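Probable uracil-DNA glycosylase (Acanthamoeba polyphaga mimivirus, PDB 5X55) is a probable uracil-DNA glycosylase of the UDG superfamily, an alpha/beta protein built round a four-stranded parallel sheet. Local coordinates at residues K139-K144 and T276-D281; L170-M175 and R270-F275; A222-N227 and D349-I354. All coordinates share one frame; numbering follows the deposited sequence.

Interaction 1: K139-K144 and T276-D281; sequences KYVESK and TADLID
Lys144 and Asp278 approach from opposite directions and pair as a salt bridge, with NZ of Lys144 2.8 Å from OD2 of Asp278. The ammonium group uses the syn lone pair of OD2, which puts it on the side facing OD1 of Asp278, 3.4 Å from NZ. The lysine chain gets there by folding at each torsion beyond the first (chi2 -72°), which also brings its CE close to OD2. A second bond, from Tyr146 OH on helix 146-159, grips the same oxygen and helps fix the carboxylate; together the two partners would be expected to favour its charged form. Here the C-terminal end of helix 135-142 and the loop after it pack against helix 273-286, a helix-helix contact in the alpha/beta fold of the UDG superfamily. The densely packed part lies deeper: Val141 sets CG2 4.0 Å from Asp278 CB, while Tyr146 and Phe147 pack on the valine from helix 146-159. The looser side is Tyr140, largely in solvent. Its ring stands across the carboxylate, the two planes 69° apart, and offers an edge, CE2 lying 3.8 Å from Asp278 CG. OD1 of Asp278 sits in the plane of that ring, and the tyrosine hydroxyl only skims past, OH remaining 4.1 Å from Asp278 OD1.

Interaction 2: L170-M175 and R270-F275; sequences LLFNTM and RTWESF
Phe172 meets Phe275 and Trp272 in a wholly buried cluster, and its ring can be followed outward atom by atom. At CB the chain turns so that CG lies opposite the carbonyl carbon (chi1 -69°), which swings the ring out of its own turn toward the other segment. CD1 passes Met175 of the same segment, 4.0 Å from its SD. CE1 is the atom that makes the crossing: it lies 3.8 Å from Phe275 CZ and, more loosely, 4.4 Å from Trp272 CZ3. At the tip, CZ of Phe172 also reaches Phe275 CZ, at 4.0 Å. The two phenyl rings come from opposite directions and are near parallel, with planes only 27° apart, yet they are slid so far, centroids 5.8 Å from each other, that they barely overlap.

One leucine methyl and the indole fill in round this pair. Leu171 CD2 lies over one face of the Phe172 ring, displaced toward its rim, and is 4.1 Å from Trp272 CH2, so that this methyl touches both phenyl and indole. Trp272 CZ3 similarly sits above a face of Phe275. The indole nitrogen is not left bare in this apolar setting, since Trp272 NE1 bonds to Thr259 OG1, while Phe258 meets Phe275 edge-to-face. Beyond the cluster, Phe138 packs on Phe172 from helix 135-142.

Both segments are built alike: a type I turn runs into a helix, and an aromatic residue, Phe172 or Trp272, holds the N-cap position. The arrangement is that of an aromatic hydrophobic core joining two helix starts, those of 173-177 and 273-286, inside an alpha/beta fold.

Interaction 3: A222-N227 and D349-I354; sequences ANIYTN and DHFGKI
Asn227 brings its amide to the edges of the His350 and Phe351 rings, and the contact is arranged round that one flat group. CG of Asn227 extends away from its backbone N (chi1 -175°), carrying the amide off helix 219-230 toward the start of helix 350-360. The side chains of Asn227 and His350 cross at about a right angle, while their flat groups are inclined by 53°, and the amide meets the imidazole at its edge: Asn227 OD1 is 3.4 Å from His350 CD2. The same oxygen lies in the plane of the Phe351 ring, also at an edge, 3.9 Å from Phe351 CD2, so both rings present C-H groups to it.

A water completes the link. It donates to Asn227 OD1 at 2.6 Å and to Asp349 OD1 at 2.7 Å, and accepts from the backbone N of Phe351 at 3.2 Å, satisfying a first-turn amide of the helix. At the other end of the asparagine amide, ND2 is bonded to Val348 O, which fixes which way the group is flipped. His350 is likewise pinned, NE2 bonding to Phe345 O while its ring stacks on that of Phe345.

On the apolar side Ile224 crosses Phe351 at about a right angle, its CG2 3.8 Å from Phe351 CZ; both side chains also pack on Trp295 of strand 291-295, and Trp368 meets Phe351 edge-to-face.

The short helical segments run 62° apart, their axes 11.5 Å from each other at closest approach. Asp349 caps the second, Gly352 N meeting its OD1 from above the carboxylate plane at 2.9 Å. An N-capped helix start is thus bridged by water to helix 219-230, beside the apolar packing of Ile224 on Phe351, within the alpha/beta fold of the UDG superfamily.

Overall arrangement
From the N terminus, 139-144, 170-175 and 222-227 come first, each awaiting a later partner. Segment 270-275 closes interaction 2, and 276-281, directly after it on helix 273-286, closes interaction 1, so the loop of interaction 2 is nested inside that of interaction 1. The two also touch in space, Val141 CG1 lying 3.7 Å from Phe275 CD1. Interaction 3 opens within both loops but closes only at 349-354, near the C terminus, and so crosses both. Its centre lies about 30 Å from that of interaction 1, across the centre of the chain. Interactions 1 and 2 tie helix 135-142 and the start of helix 173-177 to helix 273-286; interaction 3 ties helix 219-230 to helix 350-360.

Interaction 1: K139-K144 and T276-D281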
loop_
_atom_site.group_PDB
_atom_site.type_symbol
_atom_site.label_atom_id
_atom_site.label_comp_id
_atom_site.label_asym_id
_atom_site.label_seq_id
_atom_site.Cartn_x
_atom_site.Cartn_y
_atom_site.Cartn_z
ATOM N N LYS A 139 17.090 0.631 10.295
ATOM C CA LYS A 139 18.249 0.086 10.996
ATOM C C LYS A 139 17.899 -1.240 11.663
ATOM O O LYS A 139 18.718 -2.165 11.696
ATOM C CB LYS A 139 18.763 1.108 12.013
ATOM C CG LYS A 139 19.863 0.604 12.937
ATOM C CD LYS A 139 20.275 1.692 13.930
ATOM C CE LYS A 139 21.227 1.167 14.999
ATOM N NZ LYS A 139 21.394 2.151 16.112
ATOM N N TYR A 140 16.663 -1.370 12.152
ATOM C CA TYR A 140 16.245 -2.646 12.726
ATOM C C TYR A 140 16.132 -3.722 11.652
ATOM O O TYR A 140 16.446 -4.893 11.900
ATOM C CB TYR A 140 14.916 -2.489 13.469
ATOM C CG TYR A 140 14.297 -3.812 13.885
ATOM C CD1 TYR A 140 14.761 -4.503 15.007
ATOM C CD2 TYR A 140 13.237 -4.364 13.166
ATOM C CE1 TYR A 140 14.192 -5.718 15.397
ATOM C CE2 TYR A 140 12.662 -5.584 13.547
ATOM C CZ TYR A 140 13.147 -6.252 14.664
ATOM O OH TYR A 140 12.582 -7.460 15.037
ATOM N N VAL A 141 15.706 -3.345 10.448
ATOM C CA VAL A 141 15.440 -4.365 9.443
ATOM C C VAL A 141 16.738 -4.892 8.842
ATOM O O VAL A 141 16.856 -6.098 8.576
ATOM C CB VAL A 141 14.474 -3.806 8.385
ATOM C CG1 VAL A 141 14.623 -4.530 7.091
ATOM C CG2 VAL A 141 13.055 -3.961 8.883
ATOM N N GLU A 142 17.739 -4.019 8.638
ATOM C CA GLU A 142 18.996 -4.479 8.050
ATOM C C GLU A 142 19.758 -5.410 8.979
ATOM O O GLU A 142 20.613 -6.159 8.505
ATOM C CB GLU A 142 19.926 -3.315 7.694
ATOM C CG GLU A 142 19.333 -2.103 7.054
ATOM C CD GLU A 142 20.243 -0.881 7.230
ATOM O OE1 GLU A 142 21.252 -1.010 7.950
ATOM O OE2 GLU A 142 19.939 0.194 6.682
ATOM N N SER A 143 19.483 -5.373 10.283
ATOM C CA SER A 143 20.153 -6.272 11.210
ATOM C C SER A 143 19.599 -7.691 11.173
ATOM O O SER A 143 20.205 -8.579 11.782
ATOM C CB SER A 143 20.043 -5.733 12.633
ATOM O OG SER A 143 18.763 -6.038 13.169
ATOM N N LYS A 144 18.473 -7.921 10.493
ATOM C CA LYS A 144 17.867 -9.248 10.407
ATOM C C LYS A 144 18.581 -10.092 9.359
ATOM O O LYS A 144 19.153 -9.569 8.404
ATOM C CB LYS A 144 16.384 -9.143 10.047
ATOM C CG LYS A 144 15.582 -8.235 10.953
ATOM C CD LYS A 144 15.381 -8.853 12.318
ATOM C CE LYS A 144 13.887 -8.918 12.657
ATOM N NZ LYS A 144 13.106 -9.777 11.705
ATOM N N THR A 276 7.579 -6.831 5.276
ATOM C CA THR A 276 6.248 -6.314 5.591
ATOM C C THR A 276 5.816 -6.709 7.003
ATOM O O THR A 276 5.206 -5.903 7.720
ATOM C CB THR A 276 5.239 -6.793 4.542
ATOM O OG1 THR A 276 5.638 -6.324 3.247
ATOM C CG2 THR A 276 3.840 -6.253 4.849
ATOM N N ALA A 277 6.154 -7.926 7.443
ATOM C CA ALA A 277 5.825 -8.307 8.814
ATOM C C ALA A 277 6.525 -7.400 9.814
ATOM O O ALA A 277 5.910 -6.938 10.781
ATOM C CB ALA A 277 6.192 -9.769 9.065
ATOM N N ASP A 278 7.812 -7.107 9.583
ATOM C CA ASP A 278 8.518 -6.187 10.468
ATOM C C ASP A 278 7.967 -4.763 10.372
ATOM O O ASP A 278 8.012 -4.018 11.354
ATOM C CB ASP A 278 10.015 -6.202 10.157
ATOM C CG ASP A 278 10.730 -7.397 10.769
ATOM O OD1 ASP A 278 10.200 -7.991 11.733
ATOM O OD2 ASP A 278 11.826 -7.742 10.281
ATOM N N LEU A 279 7.446 -4.364 9.217
ATOM C CA LEU A 279 6.848 -3.038 9.108
ATOM C C LEU A 279 5.569 -2.946 9.937
ATOM O O LEU A 279 5.384 -1.996 10.721
ATOM C CB LEU A 279 6.595 -2.723 7.632
ATOM C CG LEU A 279 5.879 -1.439 7.227
ATOM C CD1 LEU A 279 6.463 -0.217 7.947
ATOM C CD2 LEU A 279 5.944 -1.287 5.692
ATOM N N ILE A 280 4.690 -3.951 9.807
ATOM C CA ILE A 280 3.467 -3.994 10.614
ATOM C C ILE A 280 3.817 -4.003 12.094
ATOM O O ILE A 280 3.266 -3.226 12.890
ATOM C CB ILE A 280 2.606 -5.229 10.258
ATOM C CG1 ILE A 280 2.366 -5.383 8.741
ATOM C CG2 ILE A 280 1.303 -5.232 11.055
ATOM C CD1 ILE A 280 1.581 -4.312 8.135
ATOM N N ASP A 281 4.741 -4.889 12.485
ATOM C CA ASP A 281 5.093 -5.028 13.898
ATOM C C ASP A 281 5.708 -3.748 14.435
ATOM O O ASP A 281 5.432 -3.348 15.570
ATOM C CB ASP A 281 6.055 -6.205 14.100
ATOM C CG ASP A 281 5.412 -7.545 13.757
ATOM O OD1 ASP A 281 4.158 -7.606 13.688
ATOM O OD2 ASP A 281 6.151 -8.533 13.535
#

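Interaction 2: L170-M175 and R270-F275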
loop_
_atom_site.group_PDB
_atom_site.type_symbol
_atom_site.label_atom_id
_atom_site.label_comp_id
_atom_site.label_asym_id
_atom_site.label_seq_id
_atom_site.Cartn_x
_atom_site.Cartn_y
_atom_site.Cartn_z
ATOM N N LEU A 170 10.219 5.232 -6.593
ATOM C CA LEU A 170 8.853 5.133 -6.092
ATOM C C LEU A 170 8.639 3.954 -5.149
ATOM O O LEU A 170 7.546 3.822 -4.588
ATOM C CB LEU A 170 7.876 5.027 -7.257
ATOM C CG LEU A 170 7.979 6.156 -8.264
ATOM C CD1 LEU A 170 6.991 5.909 -9.397
ATOM C CD2 LEU A 170 7.686 7.461 -7.551
ATOM N N LEU A 171 9.652 3.107 -4.961
ATOM C CA LEU A 171 9.490 1.863 -4.212
ATOM C C LEU A 171 8.888 2.088 -2.827
ATOM O O LEU A 171 8.001 1.345 -2.382
ATOM C CB LEU A 171 10.848 1.172 -4.083
ATOM C CG LEU A 171 10.809 -0.112 -3.256
ATOM C CD1 LEU A 171 9.928 -1.126 -3.963
ATOM C CD2 LEU A 171 12.210 -0.652 -3.030
ATOM N N PHE A 172 9.384 3.090 -2.112
ATOM C CA PHE A 172 8.966 3.349 -0.743
ATOM C C PHE A 172 8.141 4.635 -0.656
ATOM O O PHE A 172 8.193 5.350 0.348
ATOM C CB PHE A 172 10.184 3.419 0.179
ATOM C CG PHE A 172 10.899 2.100 0.376
ATOM C CD1 PHE A 172 10.195 0.936 0.645
ATOM C CD2 PHE A 172 12.293 2.037 0.311
ATOM C CE1 PHE A 172 10.870 -0.293 0.842
ATOM C CE2 PHE A 172 12.976 0.830 0.501
ATOM C CZ PHE A 172 12.251 -0.344 0.777
ATOM N N ASN A 173 7.377 4.914 -1.715
ATOM C CA ASN A 173 6.681 6.189 -1.893
ATOM C C ASN A 173 5.849 6.581 -0.676
ATOM O O ASN A 173 5.939 7.716 -0.180
ATOM C CB ASN A 173 5.786 6.094 -3.130
ATOM C CG ASN A 173 5.699 7.388 -3.888
ATOM O OD1 ASN A 173 6.402 8.357 -3.591
ATOM N ND2 ASN A 173 4.847 7.409 -4.900
ATOM N N THR A 174 5.002 5.667 -0.199
ATOM C CA THR A 174 4.127 6.005 0.921
ATOM C C THR A 174 4.927 6.335 2.173
ATOM O O THR A 174 4.559 7.242 2.927
ATOM C CB THR A 174 3.147 4.871 1.194
ATOM O OG1 THR A 174 2.468 4.547 -0.024
ATOM C CG2 THR A 174 2.107 5.323 2.207
ATOM N N MET A 175 6.034 5.626 2.404
ATOM C CA MET A 175 6.892 5.927 3.554
ATOM C C MET A 175 7.629 7.243 3.370
ATOM O O MET A 175 7.890 7.948 4.348
ATOM C CB MET A 175 7.901 4.792 3.787
ATOM C CG MET A 175 7.218 3.466 4.191
ATOM S SD MET A 175 8.169 1.963 3.900
ATOM C CE MET A 175 9.470 2.158 5.122
ATOM N N ARG A 270 6.608 -14.007 -2.091
ATOM C CA ARG A 270 7.360 -14.442 -0.917
ATOM C C ARG A 270 8.434 -13.431 -0.547
ATOM O O ARG A 270 8.751 -13.269 0.639
ATOM C CB ARG A 270 8.020 -15.808 -1.151
ATOM C CG ARG A 270 7.093 -16.987 -1.454
ATOM C CD ARG A 270 6.565 -17.661 -0.192
ATOM N NE ARG A 270 5.118 -17.482 -0.094
ATOM C CZ ARG A 270 4.213 -18.347 -0.548
ATOM N NH1 ARG A 270 4.598 -19.509 -1.126
ATOM N NH2 ARG A 270 2.914 -18.047 -0.421
ATOM N N THR A 271 8.942 -12.715 -1.550
ATOM C CA THR A 271 10.119 -11.859 -1.411
ATOM C C THR A 271 10.031 -10.880 -0.240
ATOM O O THR A 271 11.013 -10.695 0.485
ATOM C CB THR A 271 10.318 -11.114 -2.730
ATOM O OG1 THR A 271 10.446 -12.085 -3.777
ATOM C CG2 THR A 271 11.551 -10.231 -2.691
ATOM N N TRP A 272 8.871 -10.261 -0.016
ATOM C CA TRP A 272 8.782 -9.147 0.932
ATOM C C TRP A 272 8.109 -9.492 2.257
ATOM O O TRP A 272 7.894 -8.582 3.074
ATOM C CB TRP A 272 8.045 -7.971 0.290
ATOM C CG TRP A 272 8.791 -7.389 -0.877
ATOM C CD1 TRP A 272 8.684 -7.752 -2.184
ATOM C CD2 TRP A 272 9.760 -6.335 -0.827
ATOM N NE1 TRP A 272 9.530 -6.990 -2.953
ATOM C CE2 TRP A 272 10.210 -6.121 -2.137
ATOM C CE3 TRP A 272 10.302 -5.559 0.210
ATOM C CZ2 TRP A 272 11.164 -5.152 -2.448
ATOM C CZ3 TRP A 272 11.252 -4.603 -0.096
ATOM C CH2 TRP A 272 11.667 -4.402 -1.411
ATOM N N GLU A 273 7.794 -10.771 2.504
ATOM C CA GLU A 273 6.927 -11.131 3.629
ATOM C C GLU A 273 7.554 -10.754 4.968
ATOM O O GLU A 273 6.863 -10.246 5.862
ATOM C CB GLU A 273 6.593 -12.635 3.595
ATOM C CG GLU A 273 5.624 -13.065 2.465
ATOM C CD GLU A 273 5.194 -14.549 2.520
ATOM O OE1 GLU A 273 6.030 -15.451 2.780
ATOM O OE2 GLU A 273 3.994 -14.814 2.299
ATOM N N SER A 274 8.860 -10.990 5.132
ATOM C CA SER A 274 9.474 -10.656 6.411
ATOM C C SER A 274 9.604 -9.145 6.578
ATOM O O SER A 274 9.446 -8.621 7.687
ATOM C CB SER A 274 10.844 -11.329 6.543
ATOM O OG SER A 274 10.718 -12.727 6.422
ATOM N N PHE A 275 9.914 -8.439 5.496
ATOM C CA PHE A 275 9.995 -6.986 5.561
ATOM C C PHE A 275 8.649 -6.393 5.943
ATOM O O PHE A 275 8.562 -5.571 6.856
ATOM C CB PHE A 275 10.480 -6.430 4.219
ATOM C CG PHE A 275 10.646 -4.933 4.203
ATOM C CD1 PHE A 275 11.824 -4.354 4.647
ATOM C CD2 PHE A 275 9.629 -4.114 3.730
ATOM C CE1 PHE A 275 11.998 -2.964 4.626
ATOM C CE2 PHE A 275 9.785 -2.731 3.696
ATOM C CZ PHE A 275 10.972 -2.148 4.155
#

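Interaction 3: A222-N227 and D349-I354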
loop_
_atom_site.group_PDB
_atom_site.type_symbol
_atom_site.label_atom_id
_atom_site.label_comp_id
_atom_site.label_asym_id
_atom_site.label_seq_id
_atom_site.Cartn_x
_atom_site.Cartn_y
_atom_site.Cartn_z
ATOM N N ALA A 222 -12.132 2.243 -8.871
ATOM C CA ALA A 222 -13.450 2.750 -9.238
ATOM C C ALA A 222 -14.493 2.280 -8.242
ATOM O O ALA A 222 -15.411 3.033 -7.880
ATOM C CB ALA A 222 -13.827 2.308 -10.660
ATOM N N ASN A 223 -14.352 1.042 -7.761
ATOM C CA ASN A 223 -15.305 0.528 -6.786
ATOM C C ASN A 223 -15.135 1.210 -5.438
ATOM O O ASN A 223 -16.126 1.478 -4.741
ATOM C CB ASN A 223 -15.163 -0.994 -6.672
ATOM C CG ASN A 223 -15.747 -1.715 -7.884
ATOM O OD1 ASN A 223 -16.435 -1.096 -8.687
ATOM N ND2 ASN A 223 -15.482 -3.020 -8.014
ATOM N N ILE A 224 -13.898 1.544 -5.069
ATOM C CA ILE A 224 -13.689 2.340 -3.858
ATOM C C ILE A 224 -14.410 3.681 -3.975
ATOM O O ILE A 224 -15.149 4.086 -3.069
ATOM C CB ILE A 224 -12.183 2.520 -3.587
ATOM C CG1 ILE A 224 -11.533 1.170 -3.262
ATOM C CG2 ILE A 224 -11.949 3.539 -2.468
ATOM C CD1 ILE A 224 -10.033 1.139 -3.486
ATOM N N TYR A 225 -14.199 4.393 -5.092
ATOM C CA TYR A 225 -14.907 5.654 -5.335
ATOM C C TYR A 225 -16.420 5.471 -5.240
ATOM O O TYR A 225 -17.121 6.286 -4.631
ATOM C CB TYR A 225 -14.556 6.205 -6.719
ATOM C CG TYR A 225 -13.166 6.759 -6.903
ATOM C CD1 TYR A 225 -12.417 7.238 -5.832
ATOM C CD2 TYR A 225 -12.605 6.825 -8.175
ATOM C CE1 TYR A 225 -11.148 7.761 -6.030
ATOM C CE2 TYR A 225 -11.345 7.351 -8.382
ATOM C CZ TYR A 225 -10.618 7.804 -7.315
ATOM O OH TYR A 225 -9.366 8.308 -7.564
ATOM N N THR A 226 -16.947 4.417 -5.873
ATOM C CA THR A 226 -18.380 4.135 -5.797
ATOM C C THR A 226 -18.837 4.032 -4.345
ATOM O O THR A 226 -19.893 4.552 -3.982
ATOM C CB THR A 226 -18.701 2.838 -6.568
ATOM O OG1 THR A 226 -18.465 3.036 -7.969
ATOM C CG2 THR A 226 -20.160 2.381 -6.364
ATOM N N ASN A 227 -18.048 3.357 -3.502
ATOM C CA ASN A 227 -18.370 3.260 -2.080
ATOM C C ASN A 227 -18.349 4.631 -1.405
ATOM O O ASN A 227 -19.233 4.949 -0.594
ATOM C CB ASN A 227 -17.390 2.298 -1.390
ATOM C CG ASN A 227 -17.732 2.056 0.065
ATOM O OD1 ASN A 227 -17.319 2.808 0.952
ATOM N ND2 ASN A 227 -18.494 1.000 0.320
ATOM N N ASP A 349 -19.524 0.935 5.231
ATOM C CA ASP A 349 -19.109 2.328 5.122
ATOM C C ASP A 349 -17.699 2.436 5.702
ATOM O O ASP A 349 -17.490 2.917 6.816
ATOM C CB ASP A 349 -20.103 3.228 5.832
ATOM C CG ASP A 349 -19.776 4.699 5.695
ATOM O OD1 ASP A 349 -18.857 5.065 4.938
ATOM O OD2 ASP A 349 -20.480 5.504 6.330
ATOM N N HIS A 350 -16.719 1.969 4.913
ATOM C CA HIS A 350 -15.329 1.931 5.375
ATOM C C HIS A 350 -14.867 3.290 5.883
ATOM O O HIS A 350 -14.309 3.404 6.983
ATOM C CB HIS A 350 -14.412 1.467 4.252
ATOM C CG HIS A 350 -14.921 0.261 3.532
ATOM N ND1 HIS A 350 -14.633 -1.023 3.937
ATOM C CD2 HIS A 350 -15.720 0.145 2.447
ATOM C CE1 HIS A 350 -15.232 -1.879 3.134
ATOM N NE2 HIS A 350 -15.888 -1.196 2.213
ATOM N N PHE A 351 -15.091 4.331 5.081
ATOM C CA PHE A 351 -14.545 5.645 5.384
ATOM C C PHE A 351 -15.369 6.358 6.437
ATOM O O PHE A 351 -14.819 7.149 7.209
ATOM C CB PHE A 351 -14.434 6.442 4.084
ATOM C CG PHE A 351 -13.590 5.735 3.058
ATOM C CD1 PHE A 351 -12.211 5.909 3.038
ATOM C CD2 PHE A 351 -14.164 4.836 2.160
ATOM C CE1 PHE A 351 -11.418 5.223 2.115
ATOM C CE2 PHE A 351 -13.381 4.158 1.223
ATOM C CZ PHE A 351 -12.003 4.338 1.212
ATOM N N GLY A 352 -16.674 6.082 6.493
ATOM C CA GLY A 352 -17.459 6.517 7.633
ATOM C C GLY A 352 -16.949 5.924 8.932
ATOM O O GLY A 352 -16.845 6.618 9.943
ATOM N N LYS A 353 -16.581 4.642 8.910
ATOM C CA LYS A 353 -16.034 4.019 10.112
ATOM C C LYS A 353 -14.684 4.625 10.496
ATOM O O LYS A 353 -14.420 4.860 11.688
ATOM C CB LYS A 353 -15.927 2.505 9.909
ATOM C CG LYS A 353 -17.263 1.882 9.635
ATOM C CD LYS A 353 -17.446 0.528 10.281
ATOM C CE LYS A 353 -16.668 -0.547 9.559
ATOM N NZ LYS A 353 -17.089 -1.916 10.026
ATOM N N ILE A 354 -13.814 4.885 9.507
ATOM C CA ILE A 354 -12.557 5.576 9.801
ATOM C C ILE A 354 -12.830 6.932 10.444
ATOM O O ILE A 354 -12.181 7.329 11.421
ATOM C CB ILE A 354 -11.717 5.737 8.525
ATOM C CG1 ILE A 354 -11.232 4.381 8.017
ATOM C CG2 ILE A 354 -10.552 6.707 8.780
ATOM C CD1 ILE A 354 -10.734 4.411 6.575
HETATM O O HOH W 1 -17.324 4.620 2.800
#